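Local coordinates for protein single-stranded-DNA-specific exonuclease RecJ (Thermus thermophilus, PDB 2ZXR) that degrades single-stranded DNA in the 5' to 3' direction as a divalent-metal-dependent exonuclease, with no detectable activity on single-stranded RNA, at residues V9-P14 against A34-G39; G28-L33 against K627-R632; L433-G438 against P460-F465. One frame throughout, in Å; residues are numbered along the deposited sequence.

Contact 1: V9-P14 against A34-G39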
loop_
_atom_site.group_PDB
_atom_site.type_symbol
_atom_site.label_atom_id
_atom_site.label_comp_id
_atom_site.label_asym_id
_atom_site.label_seq_id
_atom_site.Cartn_x
_atom_site.Cartn_y
_atom_site.Cartn_z
ATOM N N VAL A 9 -10.883 9.617 6.040
ATOM C CA VAL A 9 -11.570 8.421 6.502
ATOM C C VAL A 9 -12.319 7.805 5.337
ATOM O O VAL A 9 -13.137 8.471 4.691
ATOM C CB VAL A 9 -12.575 8.744 7.624
ATOM C CG1 VAL A 9 -13.252 7.475 8.088
ATOM C CG2 VAL A 9 -11.861 9.406 8.788
ATOM N N LEU A 10 -12.047 6.543 5.048
ATOM C CA LEU A 10 -12.729 5.877 3.952
ATOM C C LEU A 10 -14.255 5.900 4.157
ATOM O O LEU A 10 -14.755 5.770 5.276
ATOM C CB LEU A 10 -12.230 4.428 3.807
ATOM C CG LEU A 10 -10.708 4.222 3.652
ATOM C CD1 LEU A 10 -10.443 2.806 3.084
ATOM C CD2 LEU A 10 -10.111 5.280 2.717
ATOM N N SER A 11 -14.986 6.047 3.060
ATOM C CA SER A 11 -16.438 6.131 3.091
ATOM C C SER A 11 -17.118 4.870 3.601
ATOM O O SER A 11 -16.567 3.769 3.484
ATOM C CB SER A 11 -16.941 6.397 1.679
ATOM O OG SER A 11 -16.742 5.224 0.893
ATOM N N LEU A 12 -18.315 5.012 4.166
ATOM C CA LEU A 12 -19.041 3.822 4.608
ATOM C C LEU A 12 -19.752 3.296 3.367
ATOM O O LEU A 12 -20.311 4.071 2.560
ATOM C CB LEU A 12 -20.075 4.131 5.703
ATOM C CG LEU A 12 -19.539 4.722 7.010
ATOM C CD1 LEU A 12 -20.681 4.862 8.024
ATOM C CD2 LEU A 12 -18.431 3.855 7.557
ATOM N N PRO A 13 -19.718 1.973 3.166
ATOM C CA PRO A 13 -20.397 1.442 1.978
ATOM C C PRO A 13 -21.895 1.343 2.234
ATOM O O PRO A 13 -22.355 1.542 3.366
ATOM C CB PRO A 13 -19.757 0.063 1.808
ATOM C CG PRO A 13 -19.547 -0.369 3.226
ATOM C CD PRO A 13 -19.049 0.902 3.927
ATOM N N PRO A 14 -22.679 1.070 1.181
ATOM C CA PRO A 14 -24.122 0.952 1.411
ATOM C C PRO A 14 -24.362 -0.287 2.282
ATOM O O PRO A 14 -23.784 -1.363 2.060
ATOM C CB PRO A 14 -24.718 0.833 -0.003
ATOM C CG PRO A 14 -23.505 0.595 -0.928
ATOM C CD PRO A 14 -22.370 1.303 -0.242
ATOM N N ALA A 34 -12.859 -3.114 4.682
ATOM C CA ALA A 34 -11.612 -3.224 3.909
ATOM C C ALA A 34 -11.841 -4.034 2.625
ATOM O O ALA A 34 -11.491 -3.593 1.516
ATOM C CB ALA A 34 -10.528 -3.875 4.764
ATOM N N TYR A 35 -12.441 -5.213 2.762
ATOM C CA TYR A 35 -12.717 -6.026 1.584
ATOM C C TYR A 35 -13.593 -5.266 0.586
ATOM O O TYR A 35 -13.295 -5.258 -0.619
ATOM C CB TYR A 35 -13.389 -7.341 1.975
ATOM C CG TYR A 35 -12.503 -8.227 2.803
ATOM C CD1 TYR A 35 -11.265 -8.646 2.322
ATOM C CD2 TYR A 35 -12.883 -8.623 4.079
ATOM C CE1 TYR A 35 -10.431 -9.436 3.107
ATOM C CE2 TYR A 35 -12.063 -9.396 4.866
ATOM C CZ TYR A 35 -10.838 -9.803 4.384
ATOM O OH TYR A 35 -10.011 -10.556 5.180
ATOM N N TRP A 36 -14.653 -4.608 1.072
ATOM C CA TRP A 36 -15.522 -3.867 0.155
ATOM C C TRP A 36 -14.721 -2.840 -0.649
ATOM O O TRP A 36 -14.889 -2.724 -1.868
ATOM C CB TRP A 36 -16.648 -3.156 0.900
ATOM C CG TRP A 36 -17.645 -2.500 -0.033
ATOM C CD1 TRP A 36 -18.707 -3.104 -0.665
ATOM C CD2 TRP A 36 -17.668 -1.128 -0.442
ATOM N NE1 TRP A 36 -19.386 -2.187 -1.436
ATOM C CE2 TRP A 36 -18.772 -0.968 -1.320
ATOM C CE3 TRP A 36 -16.870 -0.015 -0.152
ATOM C CZ2 TRP A 36 -19.094 0.266 -1.909
ATOM C CZ3 TRP A 36 -17.190 1.215 -0.741
ATOM C CH2 TRP A 36 -18.295 1.340 -1.610
ATOM N N HIS A 37 -13.843 -2.109 0.028
ATOM C CA HIS A 37 -13.012 -1.108 -0.625
ATOM C C HIS A 37 -11.993 -1.675 -1.611
ATOM O O HIS A 37 -11.691 -1.034 -2.611
ATOM C CB HIS A 37 -12.263 -0.270 0.418
ATOM C CG HIS A 37 -13.095 0.822 1.024
ATOM N ND1 HIS A 37 -13.724 1.788 0.262
ATOM C CD2 HIS A 37 -13.412 1.094 2.312
ATOM C CE1 HIS A 37 -14.396 2.602 1.057
ATOM N NE2 HIS A 37 -14.223 2.203 2.305
ATOM N N ARG A 38 -11.455 -2.857 -1.317
ATOM C CA ARG A 38 -10.444 -3.482 -2.159
ATOM C C ARG A 38 -11.105 -4.307 -3.232
ATOM O O ARG A 38 -10.428 -4.998 -3.982
ATOM C CB ARG A 38 -9.536 -4.411 -1.339
ATOM C CG ARG A 38 -9.047 -3.873 -0.004
ATOM C CD ARG A 38 -7.759 -3.104 -0.136
ATOM N NE ARG A 38 -7.431 -2.351 1.072
ATOM C CZ ARG A 38 -6.512 -2.701 1.966
ATOM N NH1 ARG A 38 -5.810 -3.816 1.805
ATOM N NH2 ARG A 38 -6.275 -1.909 3.006
ATOM N N GLY A 39 -12.428 -4.260 -3.288
ATOM C CA GLY A 39 -13.155 -5.019 -4.291
ATOM C C GLY A 39 -13.358 -6.496 -4.008
ATOM O O GLY A 39 -13.744 -7.236 -4.913
#
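Pro13 sets its CB over one face of the Trp36 indole: the atom sits 3.2 Å above the ring plane, over the centre, and the line from CB to the centroid of the six-membered ring is only 14° off the normal. Both numbers identify a CH-pi contact. Trp36 CG is anti to the backbone N (chi1 -174°), and the indole built on it meets Pro13, the two side chains running past each other in opposite directions. The side chains of Pro14 and Trp36 cross at about a right angle, with Pro14 CD 3.8 Å from Trp36 CZ2.

The imidazole of His37 is held between two groups. Leu10 CD1 covers one face, 3.9 Å from the ring centroid, while Trp36 CE3 lies over the opposite face; both are offset toward the rim. At the edge, His37 NE2 donates to Ser11 O at 3.1 Å, but the N-H...O angle of 133° marks the bond as weak. Ser11 OG also lies in the imidazole plane, 3.5 Å from His37 CE1.

The segment 9-14 leads from strand 5-9 into helix 15-25, so the contact lays this connection against the last turn of helix 29-37, after which Gly39, with positive phi, forms a Schellman motif. With one bent hydrogen bond against several carbon-to-ring contacts, cohesion here probably rests more on dispersion and CH-pi attraction than on polar bonding.

Contact 2: G28-L33 against K627-R632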
loop_
_atom_site.group_PDB
_atom_site.type_symbol
_atom_site.label_atom_id
_atom_site.label_comp_id
_atom_site.label_asym_id
_atom_site.label_seq_id
_atom_site.Cartn_x
_atom_site.Cartn_y
_atom_site.Cartn_z
ATOM N N GLY A 28 -16.510 -9.771 10.515
ATOM C CA GLY A 28 -17.171 -8.631 11.115
ATOM C C GLY A 28 -17.172 -7.406 10.206
ATOM O O GLY A 28 -16.617 -7.441 9.099
ATOM N N PRO A 29 -17.783 -6.291 10.653
ATOM C CA PRO A 29 -17.877 -5.035 9.892
ATOM C C PRO A 29 -16.559 -4.308 9.525
ATOM O O PRO A 29 -16.461 -3.739 8.459
ATOM C CB PRO A 29 -18.813 -4.176 10.754
ATOM C CG PRO A 29 -18.506 -4.638 12.163
ATOM C CD PRO A 29 -18.372 -6.157 11.999
ATOM N N GLU A 30 -15.550 -4.339 10.384
ATOM C CA GLU A 30 -14.280 -3.672 10.077
ATOM C C GLU A 30 -13.591 -4.263 8.870
ATOM O O GLU A 30 -13.303 -3.567 7.890
ATOM C CB GLU A 30 -13.325 -3.755 11.266
ATOM C CG GLU A 30 -13.829 -3.064 12.513
ATOM C CD GLU A 30 -14.855 -3.895 13.242
ATOM O OE1 GLU A 30 -14.921 -5.128 12.981
ATOM O OE2 GLU A 30 -15.584 -3.318 14.073
ATOM N N ALA A 31 -13.319 -5.558 8.943
ATOM C CA ALA A 31 -12.666 -6.256 7.852
ATOM C C ALA A 31 -13.519 -6.180 6.581
ATOM O O ALA A 31 -12.995 -5.986 5.476
ATOM C CB ALA A 31 -12.415 -7.709 8.250
ATOM N N ALA A 32 -14.837 -6.320 6.725
ATOM C CA ALA A 32 -15.713 -6.243 5.552
ATOM C C ALA A 32 -15.581 -4.875 4.889
ATOM O O ALA A 32 -15.710 -4.756 3.682
ATOM C CB ALA A 32 -17.166 -6.501 5.942
ATOM N N LEU A 33 -15.337 -3.842 5.682
ATOM C CA LEU A 33 -15.168 -2.500 5.139
ATOM C C LEU A 33 -13.949 -2.518 4.200
ATOM O O LEU A 33 -13.997 -2.002 3.072
ATOM C CB LEU A 33 -14.918 -1.520 6.286
ATOM C CG LEU A 33 -15.926 -0.405 6.549
ATOM C CD1 LEU A 33 -15.742 0.145 7.973
ATOM C CD2 LEU A 33 -15.718 0.689 5.525
ATOM N N LYS A 627 -23.651 -2.550 14.325
ATOM C CA LYS A 627 -24.311 -1.479 15.064
ATOM C C LYS A 627 -23.307 -0.732 15.906
ATOM O O LYS A 627 -23.280 0.503 15.933
ATOM C CB LYS A 627 -25.398 -2.045 15.973
ATOM C CG LYS A 627 -26.755 -1.414 15.750
ATOM C CD LYS A 627 -27.390 -0.966 17.065
ATOM C CE LYS A 627 -28.185 -2.075 17.737
ATOM N NZ LYS A 627 -28.963 -1.529 18.900
ATOM N N ALA A 628 -22.486 -1.506 16.601
ATOM C CA ALA A 628 -21.460 -0.954 17.462
ATOM C C ALA A 628 -20.516 -0.056 16.679
ATOM O O ALA A 628 -20.096 0.982 17.179
ATOM C CB ALA A 628 -20.670 -2.091 18.131
ATOM N N LEU A 629 -20.159 -0.454 15.460
ATOM C CA LEU A 629 -19.266 0.396 14.664
ATOM C C LEU A 629 -19.941 1.749 14.367
ATOM O O LEU A 629 -19.323 2.815 14.501
ATOM C CB LEU A 629 -18.883 -0.296 13.347
ATOM C CG LEU A 629 -17.922 0.434 12.408
ATOM C CD1 LEU A 629 -17.224 -0.618 11.497
ATOM C CD2 LEU A 629 -18.664 1.464 11.569
ATOM N N VAL A 630 -21.202 1.699 13.953
ATOM C CA VAL A 630 -21.954 2.913 13.646
ATOM C C VAL A 630 -22.064 3.819 14.882
ATOM O O VAL A 630 -21.876 5.039 14.787
ATOM C CB VAL A 630 -23.358 2.555 13.091
ATOM C CG1 VAL A 630 -24.165 3.833 12.830
ATOM C CG2 VAL A 630 -23.204 1.755 11.808
ATOM N N HIS A 631 -22.331 3.220 16.038
ATOM C CA HIS A 631 -22.417 3.974 17.297
ATOM C C HIS A 631 -21.121 4.688 17.635
ATOM O O HIS A 631 -21.123 5.882 17.942
ATOM C CB HIS A 631 -22.819 3.045 18.452
ATOM C CG HIS A 631 -24.254 2.607 18.382
ATOM N ND1 HIS A 631 -24.821 1.743 19.293
ATOM C CD2 HIS A 631 -25.244 2.944 17.519
ATOM C CE1 HIS A 631 -26.101 1.571 18.998
ATOM N NE2 HIS A 631 -26.381 2.288 17.927
ATOM N N ARG A 632 -20.007 3.966 17.579
ATOM C CA ARG A 632 -18.707 4.558 17.874
ATOM C C ARG A 632 -18.422 5.698 16.876
ATOM O O ARG A 632 -17.841 6.734 17.236
ATOM C CB ARG A 632 -17.633 3.462 17.797
ATOM C CG ARG A 632 -16.190 3.923 17.756
ATOM C CD ARG A 632 -15.383 2.949 16.866
ATOM N NE ARG A 632 -15.819 1.593 17.129
ATOM C CZ ARG A 632 -15.698 0.565 16.299
ATOM N NH1 ARG A 632 -15.127 0.704 15.115
ATOM N NH2 ARG A 632 -16.218 -0.599 16.647
HETATM O O HOH W 1 -17.633 -2.888 15.749
#
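Leu629, Pro29 and Leu33 form the apolar part of a buried helix-helix contact, in which the first turn of helix 29-37 meets helix 624-639 of the RecJ C-terminal region. The short axes run at 81° to each other and approach to 11.0 Å, so the helices cross almost perpendicularly and touch over a small patch, burying 174 Å² in all. Residues nearly 600 positions apart in sequence are thereby brought together.

Leu629 carries most of the apolar contact. With CG anti to the backbone N (chi1 -178°), it extends toward the other helix, and its CD1 does the touching: Leu33 CD1 lies 3.9 Å from Leu629 CD1, the two side chains crossing at a slant, and Pro29 CB adds a second apolar neighbour. Trp18 of helix 15-25 also packs on Leu33 and Leu629.

Beside this cluster runs a polar link. Glu30 is bent at chi2, and its carboxylate approaches the guanidinium of Arg632 at the edge, near its plane; the two flat groups are 22° from coplanar. The direct salt bridge from Glu30 OE2 to Arg632 NH2 is long, 3.8 Å, and both ends also have weak, long ion pairs, Glu30 with Arg625 and Arg632 with Asp432. A water completes the link: it donates to Glu30 OE2 at 2.7 Å and accepts a weak hydrogen bond from Arg632 NH2 at 2.8 Å.

Contact 3: L433-G438 against P460-F465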
loop_
_atom_site.group_PDB
_atom_site.type_symbol
_atom_site.label_atom_id
_atom_site.label_comp_id
_atom_site.label_asym_id
_atom_site.label_seq_id
_atom_site.Cartn_x
_atom_site.Cartn_y
_atom_site.Cartn_z
ATOM N N LEU A 433 -12.419 3.761 12.805
ATOM C CA LEU A 433 -12.035 4.011 14.193
ATOM C C LEU A 433 -11.671 2.624 14.731
ATOM O O LEU A 433 -12.353 1.663 14.425
ATOM C CB LEU A 433 -13.239 4.546 14.978
ATOM C CG LEU A 433 -13.524 6.034 15.244
ATOM C CD1 LEU A 433 -12.334 6.852 14.850
ATOM C CD2 LEU A 433 -14.790 6.494 14.515
ATOM N N LEU A 434 -10.603 2.506 15.510
ATOM C CA LEU A 434 -10.219 1.200 16.058
ATOM C C LEU A 434 -11.323 0.704 16.998
ATOM O O LEU A 434 -11.892 1.492 17.737
ATOM C CB LEU A 434 -8.920 1.310 16.856
ATOM C CG LEU A 434 -8.269 -0.020 17.254
ATOM C CD1 LEU A 434 -7.623 -0.631 16.021
ATOM C CD2 LEU A 434 -7.224 0.202 18.333
ATOM N N PRO A 435 -11.657 -0.604 16.954
ATOM C CA PRO A 435 -12.692 -1.208 17.812
ATOM C C PRO A 435 -12.206 -1.264 19.250
ATOM O O PRO A 435 -11.068 -0.910 19.524
ATOM C CB PRO A 435 -12.857 -2.613 17.226
ATOM C CG PRO A 435 -12.594 -2.397 15.774
ATOM C CD PRO A 435 -11.331 -1.515 15.844
ATOM N N GLU A 436 -13.067 -1.702 20.169
ATOM C CA GLU A 436 -12.675 -1.818 21.576
ATOM C C GLU A 436 -11.658 -2.956 21.678
ATOM O O GLU A 436 -11.621 -3.867 20.831
ATOM C CB GLU A 436 -13.891 -2.116 22.470
ATOM C CG GLU A 436 -14.918 -0.985 22.540
ATOM C CD GLU A 436 -14.491 0.156 23.443
ATOM O OE1 GLU A 436 -15.090 1.250 23.327
ATOM O OE2 GLU A 436 -13.569 -0.030 24.279
ATOM N N PRO A 437 -10.822 -2.914 22.723
ATOM C CA PRO A 437 -9.770 -3.906 22.981
ATOM C C PRO A 437 -10.221 -5.364 22.923
ATOM O O PRO A 437 -9.519 -6.213 22.388
ATOM C CB PRO A 437 -9.252 -3.515 24.369
ATOM C CG PRO A 437 -9.591 -2.033 24.489
ATOM C CD PRO A 437 -10.929 -1.936 23.827
ATOM N N GLY A 438 -11.403 -5.642 23.456
ATOM C CA GLY A 438 -11.895 -7.004 23.479
ATOM C C GLY A 438 -12.107 -7.634 22.123
ATOM O O GLY A 438 -12.136 -8.865 22.003
ATOM N N PRO A 460 -4.263 -2.203 6.166
ATOM C CA PRO A 460 -5.161 -1.122 6.613
ATOM C C PRO A 460 -4.692 -0.373 7.868
ATOM O O PRO A 460 -4.056 -0.958 8.762
ATOM C CB PRO A 460 -6.478 -1.848 6.874
ATOM C CG PRO A 460 -6.046 -3.198 7.261
ATOM C CD PRO A 460 -4.925 -3.514 6.285
ATOM N N LEU A 461 -5.029 0.917 7.937
ATOM C CA LEU A 461 -4.692 1.736 9.095
ATOM C C LEU A 461 -5.963 2.158 9.828
ATOM O O LEU A 461 -6.948 2.569 9.193
ATOM C CB LEU A 461 -3.943 2.992 8.678
ATOM C CG LEU A 461 -2.581 2.810 8.030
ATOM C CD1 LEU A 461 -2.192 4.127 7.359
ATOM C CD2 LEU A 461 -1.557 2.366 9.079
ATOM N N PHE A 462 -5.948 2.049 11.152
ATOM C CA PHE A 462 -7.105 2.442 11.952
ATOM C C PHE A 462 -6.815 3.781 12.618
ATOM O O PHE A 462 -5.659 4.178 12.818
ATOM C CB PHE A 462 -7.433 1.417 13.058
ATOM C CG PHE A 462 -7.990 0.118 12.548
ATOM C CD1 PHE A 462 -7.146 -0.931 12.199
ATOM C CD2 PHE A 462 -9.355 -0.041 12.377
ATOM C CE1 PHE A 462 -7.663 -2.128 11.681
ATOM C CE2 PHE A 462 -9.881 -1.218 11.862
ATOM C CZ PHE A 462 -9.027 -2.272 11.512
ATOM N N LEU A 463 -7.879 4.469 12.994
ATOM C CA LEU A 463 -7.717 5.740 13.651
ATOM C C LEU A 463 -7.994 5.517 15.124
ATOM O O LEU A 463 -8.952 4.840 15.471
ATOM C CB LEU A 463 -8.711 6.738 13.067
ATOM C CG LEU A 463 -8.820 8.114 13.724
ATOM C CD1 LEU A 463 -7.550 8.942 13.427
ATOM C CD2 LEU A 463 -10.066 8.824 13.174
ATOM N N LEU A 464 -7.121 6.039 15.973
ATOM C CA LEU A 464 -7.288 5.986 17.412
ATOM C C LEU A 464 -7.287 7.464 17.794
ATOM O O LEU A 464 -6.707 8.305 17.073
ATOM C CB LEU A 464 -6.148 5.273 18.123
ATOM C CG LEU A 464 -6.095 3.755 17.956
ATOM C CD1 LEU A 464 -5.732 3.424 16.503
ATOM C CD2 LEU A 464 -5.060 3.166 18.917
ATOM N N PHE A 465 -7.935 7.786 18.909
ATOM C CA PHE A 465 -8.052 9.176 19.327
ATOM C C PHE A 465 -8.168 9.277 20.833
ATOM O O PHE A 465 -8.786 8.421 21.472
ATOM C CB PHE A 465 -9.297 9.785 18.679
ATOM C CG PHE A 465 -9.432 11.270 18.889
ATOM C CD1 PHE A 465 -10.006 11.782 20.050
ATOM C CD2 PHE A 465 -8.956 12.166 17.937
ATOM C CE1 PHE A 465 -10.099 13.180 20.266
ATOM C CE2 PHE A 465 -9.044 13.567 18.140
ATOM C CZ PHE A 465 -9.617 14.064 19.310
#
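Leu433 and Leu463 pair as a parallel beta bridge, their CA atoms 4.7 Å apart, and Leu434 N donates to Leu463 O at 2.9 Å with an N-H...O angle of 160°. The same carbonyl receives a CA-H...O contact from Leu433 CA, so two neighbouring residues of one segment converge on a single oxygen. Strand 426-433 reaches its end beside strand 462-466, within the mixed sheet that holds the RecJ OB-domain strands and, at one outer edge, strand 5-9.

On one face of the sheet Leu433 and Leu463 lie side by side and point the same way. Their branches meet at Leu433 CD1 and Leu463 CD2, 3.4 Å apart, which is tighter than usual van der Waals contact. Phe636 of helix 624-639 packs on both leucines, so that helix covers this face.

Leu434 splits its two methyls between two partners. Its CG is anti to the backbone N (chi1 -169°); CD1 comes within 3.6 Å of Phe462 CG, with the side chains crossing at about a right angle, while CD2 rests 3.7 Å from Leu464 CD2 in a slanted crossing. Pro435 CD adds a looser touch on Phe462 CE2, at 4.2 Å. Helix 440-447 is close by, with Leu440 meeting Leu434 and Leu447 meeting Phe462.

The Leu434 N to Leu463 O bond continues the strand pairing that Leu463 with Asp432 and Leu461 with Leu431 make further back. The side chains meet one another through carbon alone, consistent with apolar burial supplying much of the remaining cohesion as the chain leaves the sheet.

Overall arrangement
The three contacts cluster around the mixed sheet that includes the OB-domain strands, away from the metal site. Contact 2 lies about 11 Å, centre to centre, from each of the others, while contacts 1 and 3 are about 16 Å apart. Contacts 1 and 2 share helix 29-37 and interlock along the chain; contact 3 opens after contact 1 has closed and falls within the long span between the segments of contact 2. Strands 5-9, 426-433 and 462-466 are consecutive in that sheet. Leu33 CD2 packs on Pro13 CD, and Glu30 and Arg632 pack on Pro435, so the N-terminal segment, the sheet and helix 624-639 are in direct contact with one another.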